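Long-range contacts in thiamin pyrophosphokinase family protein (Enterococcus faecalis, PDB 3MEL), which probably transfers a pyrophosphate group from ATP to thiamine, giving thiamine diphosphate, with the help of magnesium ions: residues 145-149 against 192-198; 152-158 against 207-213. All blocks are in the same frame, centred on the assembly; numbering follows the deposited sequence.

In the fold
Interactions 1 and 2 lie about 11 Å apart, centre to centre, in the C-terminal, beta-rich part of the chain. Interaction 1 pairs strands 144-148 and 196-200 of a three-stranded antiparallel sheet; interaction 2 pairs strands 155-160 and 206-211 of the large mixed sheet. Their segments alternate along the chain, 145-149, 152-158, 192-198, 207-213, so each pair of successive strands passes from the small sheet to the large one. A197 packs on L156 and F192 on Q210, so the two sheets are in direct contact. Both contacts lie away from the magnesium and thiamine diphosphate sites at D30, D49 and D79.

Interaction 1: residues 145-149 against 192-198; sequences YIVPK and FIEEAAA
The side chain of K149 lies across one face of the F192 ring, with CB 3.6 Å from the ring centroid and almost exactly on its normal, a CH-pi contact. CG continues over the same face, 3.7 Å from F192 CD2. This follows from the lysine torsions: CG is anti to the backbone N (chi1 178°) and the chain stays extended until it bends at its last torsion, where NZ is held by the carbonyl of K153. V147 meets the phenylalanine differently: V147 CG1 is 4.1 Å from F192 CZ, the two side chains crossing at about a right angle, while V147 O lies at the ring edge, 3.2 Å from F192 CE1.

The backbones of the two segments pair antiparallel, joining edge strand 144-148 to central strand 196-200 of a three-stranded sheet. V147 and A197 form a hydrogen-bonded pair, V147 N to A197 O at 2.8 Å and A197 N to V147 O at 3.1 Å. Beyond the end of the strand, K149 N donates to E195 O at 2.7 Å in a nearly straight bond of 171°, which ties the loop before A196 to the lysine. I146, P148, A196 and A198 share one face of the sheet. V147 and A197 point to the other, where V147 packs on V208 and Q210 and A197 on L156 and Y158.

R171, the salt-bridge partner of E194, also touches I146 and A196. The contact therefore divides its chemistry by depth: V147 and A197 are buried against strands 155-160 and 206-211, while at the strand end the aliphatic part of K149 shields a phenylalanine face and its ammonium group is satisfied by a main-chain carbonyl.

Interaction 2: residues 152-158 against 207-213; sequences DKEYLAY and AVIQSKD
The Y155 ring carries E154 CB over one face, offset toward the rim, and meets D213 OD2 near its plane at the edge. Y155 OH donates to D213 OD2 only weakly, at 3.4 Å, the ring and carboxylate planes lying 62° apart. R105 of the second subunit adds a cation-pi contact to this ring. The E154 carboxylate instead takes D213 N, 3.0 Å from E154 OE2, on the syn side but 35° out of its plane.

D152 bridges two lysines: OD1 receives K153 NZ with its syn lone pair, and OD2 receives K212 NZ with its anti lone pair. K212 reaches it through a chain extended beyond CG, and the shared carboxylate probably offsets the like charges of the lysines.

On the face that carries L156, Y158 and V208, L156 CD1 touches V208 CG1 at 3.8 Å, and V208 CG2 lies 3.9 Å from Y158 CE1, the tyrosine and valine side by side. On the other face A157 CB and I209 CB approach to 4.2 Å, and the second subunit packs there with its D107 on A157 and its I106 on I209.

E154 N and Y155 N both donate to S211 O, at 3.0 and 2.9 Å, from opposite faces of its carbonyl plane. This is a classic beta bulge, placed where antiparallel strands 155-160 and 206-211 of the large mixed sheet begin and end their pairing.

Interaction 1: residues 145-149 against 192-198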
loop_
_atom_site.group_PDB
_atom_site.type_symbol
_atom_site.label_atom_id
_atom_site.label_comp_id
_atom_site.label_asym_id
_atom_site.label_seq_id
_atom_site.Cartn_x
_atom_site.Cartn_y
_atom_site.Cartn_z
ATOM N N TYR A 145 12.600 -9.992 18.526
ATOM C CA TYR A 145 13.302 -8.835 17.990
ATOM C C TYR A 145 13.207 -7.572 18.837
ATOM O O TYR A 145 12.253 -7.376 19.600
ATOM C CB TYR A 145 12.807 -8.546 16.564
ATOM C CG TYR A 145 12.932 -9.749 15.666
ATOM C CD1 TYR A 145 14.175 -10.237 15.316
ATOM C CD2 TYR A 145 11.814 -10.413 15.189
ATOM C CE1 TYR A 145 14.307 -11.340 14.518
ATOM C CE2 TYR A 145 11.942 -11.522 14.390
ATOM C CZ TYR A 145 13.199 -11.982 14.060
ATOM O OH TYR A 145 13.364 -13.090 13.261
ATOM N N ILE A 146 14.225 -6.725 18.706
ATOM C CA ILE A 146 14.157 -5.368 19.225
ATOM C C ILE A 146 14.007 -4.423 18.037
ATOM O O ILE A 146 14.634 -4.608 16.996
ATOM C CB ILE A 146 15.391 -5.000 20.094
ATOM C CG1 ILE A 146 16.680 -5.302 19.321
ATOM C CG2 ILE A 146 15.345 -5.758 21.414
ATOM C CD1 ILE A 146 17.995 -5.056 20.091
ATOM N N VAL A 147 13.147 -3.428 18.182
ATOM C CA VAL A 147 12.859 -2.520 17.093
ATOM C C VAL A 147 13.245 -1.111 17.512
ATOM O O VAL A 147 12.469 -0.424 18.178
ATOM C CB VAL A 147 11.366 -2.565 16.725
ATOM C CG1 VAL A 147 11.055 -1.566 15.628
ATOM C CG2 VAL A 147 10.966 -3.981 16.320
ATOM N N PRO A 148 14.453 -0.674 17.128
ATOM C CA PRO A 148 14.921 0.643 17.577
ATOM C C PRO A 148 14.117 1.757 16.911
ATOM O O PRO A 148 13.946 1.739 15.693
ATOM C CB PRO A 148 16.388 0.682 17.110
ATOM C CG PRO A 148 16.734 -0.743 16.754
ATOM C CD PRO A 148 15.446 -1.352 16.284
ATOM N N LYS A 149 13.635 2.713 17.692
ATOM C CA LYS A 149 12.868 3.799 17.121
ATOM C C LYS A 149 13.694 4.700 16.205
ATOM O O LYS A 149 14.833 5.068 16.516
ATOM C CB LYS A 149 12.243 4.645 18.209
ATOM C CG LYS A 149 11.467 5.820 17.668
ATOM C CD LYS A 149 11.061 6.731 18.790
ATOM C CE LYS A 149 10.638 8.074 18.277
ATOM N NZ LYS A 149 9.220 8.009 17.893
ATOM N N PHE A 192 5.870 4.127 20.311
ATOM C CA PHE A 192 6.979 3.774 21.176
ATOM C C PHE A 192 6.776 4.443 22.522
ATOM O O PHE A 192 6.353 5.600 22.584
ATOM C CB PHE A 192 8.288 4.265 20.577
ATOM C CG PHE A 192 8.778 3.436 19.434
ATOM C CD1 PHE A 192 9.567 2.316 19.665
ATOM C CD2 PHE A 192 8.454 3.769 18.122
ATOM C CE1 PHE A 192 10.025 1.545 18.616
ATOM C CE2 PHE A 192 8.910 2.998 17.065
ATOM C CZ PHE A 192 9.693 1.883 17.311
ATOM N N ILE A 193 7.065 3.724 23.602
ATOM C CA ILE A 193 7.123 4.367 24.905
ATOM C C ILE A 193 8.587 4.609 25.297
ATOM O O ILE A 193 8.910 5.587 25.974
ATOM C CB ILE A 193 6.333 3.604 26.001
ATOM C CG1 ILE A 193 6.830 2.167 26.143
ATOM C CG2 ILE A 193 4.824 3.637 25.718
ATOM C CD1 ILE A 193 6.064 1.380 27.196
ATOM N N GLU A 194 9.476 3.730 24.838
ATOM C CA GLU A 194 10.908 3.927 25.040
ATOM C C GLU A 194 11.571 4.309 23.714
ATOM O O GLU A 194 10.927 4.872 22.824
ATOM C CB GLU A 194 11.554 2.654 25.591
ATOM C CG GLU A 194 10.894 2.102 26.847
ATOM C CD GLU A 194 11.417 0.723 27.205
ATOM O OE1 GLU A 194 12.046 0.083 26.325
ATOM O OE2 GLU A 194 11.203 0.290 28.363
ATOM N N GLU A 195 12.856 3.993 23.582
ATOM C CA GLU A 195 13.558 4.226 22.331
ATOM C C GLU A 195 13.554 2.945 21.496
ATOM O O GLU A 195 14.054 2.911 20.359
ATOM C CB GLU A 195 14.990 4.699 22.604
ATOM C CG GLU A 195 15.071 5.927 23.524
ATOM C CD GLU A 195 14.205 7.090 23.046
ATOM O OE1 GLU A 195 14.404 7.549 21.893
ATOM O OE2 GLU A 195 13.332 7.547 23.828
ATOM N N ALA A 196 12.988 1.888 22.067
ATOM C CA ALA A 196 12.950 0.610 21.388
ATOM C C ALA A 196 11.719 -0.136 21.819
ATOM O O ALA A 196 11.297 -0.025 22.966
ATOM C CB ALA A 196 14.194 -0.210 21.701
ATOM N N ALA A 197 11.139 -0.894 20.896
ATOM C CA ALA A 197 10.044 -1.786 21.236
ATOM C C ALA A 197 10.541 -3.202 21.013
ATOM O O ALA A 197 11.654 -3.398 20.541
ATOM C CB ALA A 197 8.840 -1.489 20.394
ATOM N N ALA A 198 9.742 -4.190 21.388
ATOM C CA ALA A 198 10.107 -5.572 21.114
ATOM C C ALA A 198 8.875 -6.400 20.747
ATOM O O ALA A 198 7.749 -6.013 21.061
ATOM C CB ALA A 198 10.841 -6.177 22.293
#

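Interaction 2: residues 152-158 against 207-213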
loop_
_atom_site.group_PDB
_atom_site.type_symbol
_atom_site.label_atom_id
_atom_site.label_comp_id
_atom_site.label_asym_id
_atom_site.label_seq_id
_atom_site.Cartn_x
_atom_site.Cartn_y
_atom_site.Cartn_z
ATOM N N ASP A 152 12.898 10.526 13.727
ATOM C CA ASP A 152 11.917 11.414 13.087
ATOM C C ASP A 152 10.484 10.842 12.969
ATOM O O ASP A 152 9.608 11.478 12.392
ATOM C CB ASP A 152 12.406 11.826 11.695
ATOM C CG ASP A 152 12.019 10.813 10.620
ATOM O OD1 ASP A 152 12.413 9.621 10.737
ATOM O OD2 ASP A 152 11.313 11.204 9.658
ATOM N N LYS A 153 10.245 9.657 13.517
ATOM C CA LYS A 153 8.971 8.975 13.320
ATOM C C LYS A 153 8.093 8.996 14.579
ATOM O O LYS A 153 8.606 8.988 15.680
ATOM C CB LYS A 153 9.220 7.534 12.870
ATOM C CG LYS A 153 10.032 7.392 11.600
ATOM C CD LYS A 153 9.275 7.903 10.381
ATOM C CE LYS A 153 9.921 7.439 9.065
ATOM N NZ LYS A 153 11.261 8.050 8.799
ATOM N N GLU A 154 6.773 9.007 14.405
ATOM C CA GLU A 154 5.835 9.039 15.529
ATOM C C GLU A 154 5.123 7.709 15.799
ATOM O O GLU A 154 4.762 7.417 16.941
ATOM C CB GLU A 154 4.782 10.134 15.314
ATOM C CG GLU A 154 5.372 11.505 14.997
ATOM C CD GLU A 154 4.409 12.411 14.226
ATOM O OE1 GLU A 154 4.433 13.643 14.478
ATOM O OE2 GLU A 154 3.642 11.893 13.365
ATOM N N TYR A 155 4.916 6.910 14.755
ATOM C CA TYR A 155 4.061 5.737 14.863
ATOM C C TYR A 155 4.798 4.426 14.628
ATOM O O TYR A 155 5.839 4.399 13.984
ATOM C CB TYR A 155 2.864 5.880 13.925
ATOM C CG TYR A 155 2.053 7.133 14.203
ATOM C CD1 TYR A 155 1.285 7.244 15.366
ATOM C CD2 TYR A 155 2.056 8.205 13.317
ATOM C CE1 TYR A 155 0.553 8.376 15.634
ATOM C CE2 TYR A 155 1.316 9.348 13.576
ATOM C CZ TYR A 155 0.564 9.424 14.739
ATOM O OH TYR A 155 -0.171 10.558 15.019
ATOM N N LEU A 156 4.258 3.349 15.182
ATOM C CA LEU A 156 4.799 2.012 14.996
ATOM C C LEU A 156 3.668 1.082 14.541
ATOM O O LEU A 156 2.526 1.225 14.959
ATOM C CB LEU A 156 5.420 1.516 16.307
ATOM C CG LEU A 156 5.965 0.085 16.410
ATOM C CD1 LEU A 156 7.084 -0.209 15.391
ATOM C CD2 LEU A 156 6.419 -0.215 17.830
ATOM N N ALA A 157 3.968 0.134 13.673
ATOM C CA ALA A 157 2.917 -0.720 13.155
ATOM C C ALA A 157 3.430 -2.125 12.929
ATOM O O ALA A 157 4.556 -2.336 12.463
ATOM C CB ALA A 157 2.373 -0.156 11.883
ATOM N N TYR A 158 2.607 -3.093 13.298
ATOM C CA TYR A 158 2.882 -4.467 12.938
ATOM C C TYR A 158 1.861 -4.909 11.905
ATOM O O TYR A 158 0.687 -5.153 12.206
ATOM C CB TYR A 158 2.891 -5.368 14.164
ATOM C CG TYR A 158 4.002 -5.010 15.121
ATOM C CD1 TYR A 158 5.240 -5.629 15.043
ATOM C CD2 TYR A 158 3.813 -4.037 16.096
ATOM C CE1 TYR A 158 6.266 -5.281 15.917
ATOM C CE2 TYR A 158 4.804 -3.698 16.962
ATOM C CZ TYR A 158 6.033 -4.318 16.874
ATOM O OH TYR A 158 7.019 -3.957 17.755
ATOM N N ALA A 207 5.673 -6.997 8.476
ATOM C CA ALA A 207 6.344 -5.826 7.984
ATOM C C ALA A 207 6.239 -4.816 9.094
ATOM O O ALA A 207 5.164 -4.280 9.351
ATOM C CB ALA A 207 5.650 -5.302 6.721
ATOM N N VAL A 208 7.338 -4.567 9.785
ATOM C CA VAL A 208 7.298 -3.536 10.792
ATOM C C VAL A 208 7.355 -2.208 10.060
ATOM O O VAL A 208 8.227 -2.006 9.207
ATOM C CB VAL A 208 8.457 -3.694 11.776
ATOM C CG1 VAL A 208 8.564 -2.477 12.675
ATOM C CG2 VAL A 208 8.267 -4.964 12.588
ATOM N N ILE A 209 6.415 -1.315 10.357
ATOM C CA ILE A 209 6.379 -0.009 9.695
ATOM C C ILE A 209 6.401 1.150 10.679
ATOM O O ILE A 209 5.601 1.186 11.603
ATOM C CB ILE A 209 5.136 0.147 8.776
ATOM C CG1 ILE A 209 5.203 -0.821 7.590
ATOM C CG2 ILE A 209 5.012 1.578 8.276
ATOM C CD1 ILE A 209 3.997 -0.746 6.689
ATOM N N GLN A 210 7.322 2.092 10.478
ATOM C CA GLN A 210 7.362 3.319 11.269
ATOM C C GLN A 210 7.024 4.507 10.388
ATOM O O GLN A 210 7.549 4.632 9.296
ATOM C CB GLN A 210 8.733 3.512 11.910
ATOM C CG GLN A 210 9.107 2.439 12.931
ATOM C CD GLN A 210 10.375 2.781 13.707
ATOM O OE1 GLN A 210 11.270 1.946 13.845
ATOM N NE2 GLN A 210 10.449 4.011 14.219
ATOM N N SER A 211 6.164 5.394 10.874
ATOM C CA SER A 211 5.565 6.409 10.020
ATOM C C SER A 211 5.362 7.697 10.797
ATOM O O SER A 211 5.587 7.727 12.002
ATOM C CB SER A 211 4.226 5.901 9.478
ATOM O OG SER A 211 3.412 5.316 10.503
ATOM N N LYS A 212 4.950 8.759 10.106
ATOM C CA LYS A 212 4.626 10.040 10.749
ATOM C C LYS A 212 3.674 10.858 9.882
ATOM O O LYS A 212 3.473 10.532 8.716
ATOM C CB LYS A 212 5.884 10.865 11.007
ATOM C CG LYS A 212 6.484 11.489 9.747
ATOM C CD LYS A 212 7.779 12.219 10.055
ATOM C CE LYS A 212 8.534 12.596 8.790
ATOM N NZ LYS A 212 9.880 13.183 9.092
ATOM N N ASP A 213 3.112 11.936 10.431
ATOM C CA ASP A 213 2.116 12.688 9.672
ATOM C C ASP A 213 2.680 13.728 8.689
ATOM O O ASP A 213 3.875 14.008 8.671
ATOM C CB ASP A 213 1.041 13.287 10.588
ATOM C CG ASP A 213 -0.017 12.262 10.996
ATOM O OD1 ASP A 213 -0.386 11.398 10.159
ATOM O OD2 ASP A 213 -0.472 12.327 12.162
#